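Local coordinates for protein flagellin (Burkholderia pseudomallei, PDB 4CFI) that probably polymerises as the subunit of the bacterial flagellar filament, the propeller of swimming cells, and is studied as a target of the immune response, at residues Val54-Ile57 with Ala58-Asn62; Thr93-Ser97 with Ala98-Gly102. All coordinates share one frame; numbering follows the deposited sequence.

Interaction 1: residues Val54-Ile57 with Ala58-Asn62; sequences VNRI and ASQTN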
loop_
_atom_site.group_PDB
_atom_site.type_symbol
_atom_site.label_atom_id
_atom_site.label_comp_id
_atom_site.label_asym_id
_atom_site.label_seq_id
_atom_site.Cartn_x
_atom_site.Cartn_y
_atom_site.Cartn_z
ATOM N N VAL A 54 16.312 -7.827 -2.059
ATOM C CA VAL A 54 16.083 -6.388 -2.222
ATOM C C VAL A 54 17.241 -5.587 -1.615
ATOM O O VAL A 54 17.783 -4.682 -2.252
ATOM C CB VAL A 54 14.735 -5.967 -1.591
ATOM C CG1 VAL A 54 14.600 -4.458 -1.509
ATOM C CG2 VAL A 54 13.567 -6.554 -2.371
ATOM N N ASN A 55 17.623 -5.922 -0.381
ATOM C CA ASN A 55 18.713 -5.217 0.276
ATOM C C ASN A 55 20.057 -5.445 -0.409
ATOM O O ASN A 55 20.891 -4.528 -0.408
ATOM C CB ASN A 55 18.801 -5.557 1.775
ATOM C CG ASN A 55 17.679 -4.948 2.589
ATOM O OD1 ASN A 55 17.123 -5.591 3.496
ATOM N ND2 ASN A 55 17.347 -3.728 2.299
ATOM N N ARG A 56 20.271 -6.626 -0.985
ATOM C CA ARG A 56 21.488 -6.867 -1.756
ATOM C C ARG A 56 21.531 -5.994 -3.009
ATOM O O ARG A 56 22.557 -5.391 -3.336
ATOM C CB ARG A 56 21.624 -8.335 -2.148
ATOM C CG ARG A 56 23.009 -8.709 -2.669
ATOM C CD ARG A 56 23.037 -10.044 -3.418
ATOM N NE ARG A 56 22.144 -10.030 -4.566
ATOM C CZ ARG A 56 22.371 -9.357 -5.686
ATOM N NH1 ARG A 56 23.510 -8.693 -5.886
ATOM N NH2 ARG A 56 21.451 -9.349 -6.636
ATOM N N ILE A 57 20.422 -5.948 -3.730
ATOM C CA ILE A 57 20.371 -5.135 -4.941
ATOM C C ILE A 57 20.658 -3.663 -4.589
ATOM O O ILE A 57 21.425 -2.970 -5.280
ATOM C CB ILE A 57 19.009 -5.307 -5.656
ATOM C CG1 ILE A 57 18.836 -6.752 -6.164
ATOM C CG2 ILE A 57 18.854 -4.280 -6.762
ATOM C CD1 ILE A 57 17.379 -7.158 -6.341
ATOM N N ALA A 58 20.038 -3.176 -3.519
ATOM C CA ALA A 58 20.196 -1.772 -3.131
ATOM C C ALA A 58 21.622 -1.448 -2.678
ATOM O O ALA A 58 22.132 -0.364 -2.971
ATOM C CB ALA A 58 19.211 -1.385 -2.038
ATOM N N SER A 59 22.254 -2.364 -1.952
ATOM C CA SER A 59 23.596 -2.122 -1.416
ATOM C C SER A 59 24.735 -2.479 -2.372
ATOM O O SER A 59 25.872 -2.073 -2.137
ATOM C CB SER A 59 23.796 -2.816 -0.059
ATOM O OG SER A 59 23.839 -4.227 -0.168
ATOM N N GLN A 60 24.446 -3.228 -3.437
ATOM C CA GLN A 60 25.505 -3.724 -4.302
ATOM C C GLN A 60 25.419 -3.273 -5.760
ATOM O O GLN A 60 26.420 -3.417 -6.476
ATOM C CB GLN A 60 25.584 -5.259 -4.238
ATOM C CG GLN A 60 25.752 -5.835 -2.833
ATOM C CD GLN A 60 26.875 -5.229 -2.008
ATOM O OE1 GLN A 60 26.734 -5.018 -0.775
ATOM N NE2 GLN A 60 27.994 -4.945 -2.654
ATOM N N THR A 61 24.290 -2.739 -6.236
ATOM C CA THR A 61 24.225 -2.322 -7.637
ATOM C C THR A 61 25.180 -1.142 -7.798
ATOM O O THR A 61 25.052 -0.133 -7.086
ATOM C CB THR A 61 22.811 -1.891 -8.054
ATOM O OG1 THR A 61 21.923 -3.005 -7.892
ATOM C CG2 THR A 61 22.771 -1.485 -9.506
ATOM N N ASN A 62 26.157 -1.267 -8.700
ATOM C CA ASN A 62 27.212 -0.263 -8.776
ATOM C C ASN A 62 27.752 -0.149 -10.178
ATOM O O ASN A 62 27.687 -1.088 -10.965
ATOM C CB ASN A 62 28.331 -0.528 -7.737
ATOM C CG ASN A 62 29.207 -1.726 -8.073
ATOM O OD1 ASN A 62 29.046 -2.799 -7.486
ATOM N ND2 ASN A 62 30.162 -1.539 -8.969
#
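V54 O accepts from A58 N at 3.0 Å, N55 O from S59 N, and I57 O from T61 N, the i to i+4 pattern of an alpha-helix. The contact is the last turn of helix 37-60, in the N-terminal helical region of flagellin; Q60 N still reaches R56 O, but the bond is bent and weak (125° at the hydrogen), and T61 is the first residue to leave helical torsions. A58 suits the inward side of the turn: its methyl is small enough for the 93-97 loop to come close, at S97. V54 and I57, branched and apolar, face helix 2-31, where V54 meets L16 and S19 and I57 meets S15. Outward, polar chains take over. S59 OG stands between its own backbone N and carbonyl carbon (chi1 69°), which turns it back along the helix to 3.0 Å from N55 O and 3.1 Å from Q60 OE1, two acceptors that compete for one hydroxyl proton. The aliphatic part of R56 crosses that of Q60 at about a right angle, CG against CG at 4.0 Å, and the arginine chain then bends at chi3 while NH2 makes a salt bridge to E53, three residues earlier on the same helix. T61 suits the exit because its hydroxyl doubles the backbone bond: OG1, anti to the carbonyl carbon (chi1 -61°), is carried back to I57 O, while the side chain also touches I68 and L69. It runs alongside that of I57, OG1 lying 3.5 Å from I57 CG2. Two bonds therefore grip I57 O from opposite faces of its carbonyl plane: T61 N at 3.0 Å and T61 OG1 at 2.7 Å.

Interaction 2: residues Thr93-Ser97 with Ala98-Gly102; sequences TQSMS and AAKIG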
loop_
_atom_site.group_PDB
_atom_site.type_symbol
_atom_site.label_atom_id
_atom_site.label_comp_id
_atom_site.label_asym_id
_atom_site.label_seq_id
_atom_site.Cartn_x
_atom_site.Cartn_y
_atom_site.Cartn_z
ATOM N N THR A 93 18.548 9.985 -6.304
ATOM C CA THR A 93 18.589 10.349 -4.893
ATOM C C THR A 93 17.797 9.411 -3.966
ATOM O O THR A 93 18.043 9.401 -2.763
ATOM C CB THR A 93 18.056 11.777 -4.672
ATOM O OG1 THR A 93 16.691 11.856 -5.100
ATOM C CG2 THR A 93 18.881 12.799 -5.450
ATOM N N GLN A 94 16.845 8.660 -4.527
ATOM C CA GLN A 94 15.992 7.748 -3.742
ATOM C C GLN A 94 16.598 6.351 -3.606
ATOM O O GLN A 94 16.942 5.701 -4.603
ATOM C CB GLN A 94 14.590 7.637 -4.357
ATOM C CG GLN A 94 13.905 6.289 -4.118
ATOM C CD GLN A 94 12.690 6.324 -3.187
ATOM O OE1 GLN A 94 11.709 7.025 -3.467
ATOM N NE2 GLN A 94 12.729 5.517 -2.102
ATOM N N SER A 95 16.724 5.904 -2.358
ATOM C CA SER A 95 17.185 4.565 -2.048
ATOM C C SER A 95 16.121 3.532 -2.371
ATOM O O SER A 95 14.925 3.722 -2.101
ATOM C CB SER A 95 17.484 4.472 -0.551
ATOM O OG SER A 95 17.914 3.186 -0.181
ATOM N N MET A 96 16.594 2.435 -2.939
ATOM C CA MET A 96 15.772 1.277 -3.188
ATOM C C MET A 96 15.913 0.219 -2.097
ATOM O O MET A 96 15.430 -0.909 -2.263
ATOM C CB MET A 96 16.156 0.680 -4.540
ATOM C CG MET A 96 15.845 1.575 -5.737
ATOM S SD MET A 96 14.073 1.888 -5.960
ATOM C CE MET A 96 13.971 3.545 -5.327
ATOM N N SER A 97 16.542 0.556 -0.973
ATOM C CA SER A 97 16.644 -0.400 0.123
ATOM C C SER A 97 15.255 -0.725 0.676
ATOM O O SER A 97 14.313 0.063 0.557
ATOM C CB SER A 97 17.589 0.115 1.219
ATOM O OG SER A 97 17.002 1.130 2.005
ATOM N N ALA A 98 15.117 -1.902 1.275
ATOM C CA ALA A 98 13.812 -2.350 1.751
ATOM C C ALA A 98 13.162 -1.404 2.768
ATOM O O ALA A 98 11.935 -1.311 2.837
ATOM C CB ALA A 98 13.925 -3.744 2.333
ATOM N N ALA A 99 13.971 -0.693 3.547
ATOM C CA ALA A 99 13.457 0.237 4.552
ATOM C C ALA A 99 12.870 1.510 3.958
ATOM O O ALA A 99 12.200 2.260 4.672
ATOM C CB ALA A 99 14.559 0.583 5.541
ATOM N N LYS A 100 13.140 1.753 2.669
ATOM C CA LYS A 100 12.824 3.017 2.023
ATOM C C LYS A 100 11.828 2.884 0.870
ATOM O O LYS A 100 11.520 3.875 0.218
ATOM C CB LYS A 100 14.118 3.688 1.524
ATOM C CG LYS A 100 15.107 4.038 2.630
ATOM C CD LYS A 100 14.577 5.114 3.563
ATOM C CE LYS A 100 15.658 6.120 3.931
ATOM N NZ LYS A 100 15.051 7.406 4.369
ATOM N N ILE A 101 11.307 1.675 0.632
ATOM C CA ILE A 101 10.288 1.454 -0.397
ATOM C C ILE A 101 9.115 0.691 0.198
ATOM O O ILE A 101 9.248 0.061 1.247
ATOM C CB ILE A 101 10.844 0.728 -1.657
ATOM C CG1 ILE A 101 11.393 -0.677 -1.331
ATOM C CG2 ILE A 101 11.917 1.592 -2.309
ATOM C CD1 ILE A 101 11.822 -1.492 -2.547
ATOM N N GLY A 102 7.968 0.758 -0.473
ATOM C CA GLY A 102 6.736 0.289 0.112
ATOM C C GLY A 102 6.263 1.253 1.177
ATOM O O GLY A 102 6.638 2.423 1.212
#
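S97 O receives K100 N at 2.9 Å, a nearly straight bond (160° at the hydrogen) whose donor sits well above the carbonyl plane; this i to i+3 bond closes a type I beta-turn with A98 and A99 at its corners. With CG roughly opposite its backbone N (chi1 150°) and a bend at chi2, Q94 in one of its two conformers carries its amide over the following backbone: there NE2 bonds to S95 O at 2.8 Å, the acceptor lying close to the amide plane, and more weakly to K100 O at 3.1 Å. S95 OG accepts from S97 N at 3.1 Å, an ST turn, which sets the course of the chain into the bend within the loop that links strands 87-92 and 111-119. Serine suits this place because OG, anti to its own N (chi1 179°), reaches S97 N, while the lack of a longer chain lets K100 CB and CG lie against S95 CB. The lysine, bent at chi2 and chi3, lays its CG 3.5 Å from S97 OG before the amine runs off from the turn. On the buried side M96 and I101 cross at about a right angle, both reaching L16 of helix 2-31; the flexible thioether bends twice to place CE against the branch methyl CG2. I101 CD1 lies 3.7 Å from M96 O, a buried carbonyl oxygen with no partner of its own.

From the N terminus, helix 2-31 comes first and, through L16, contributes to both contacts. Interaction 1 then ends helix 37-60 and turns the chain into the short strands 62-63 and 66-67. After the hairpin of strands 74-79 and 87-92, interaction 2 bends the loop that leads to strand 111-119. Each is local, a helix end and a beta-turn, and closes no long loop, so the two follow in series, neither nested nor crossing. They nevertheless touch: A58 CB lies 3.7 Å from M96 C, and V54 CG1 3.7 Å from M96 O. Loop 93-102 lies against both helices, which also touch each other, and reaches helix 227-257 through M96 and L247.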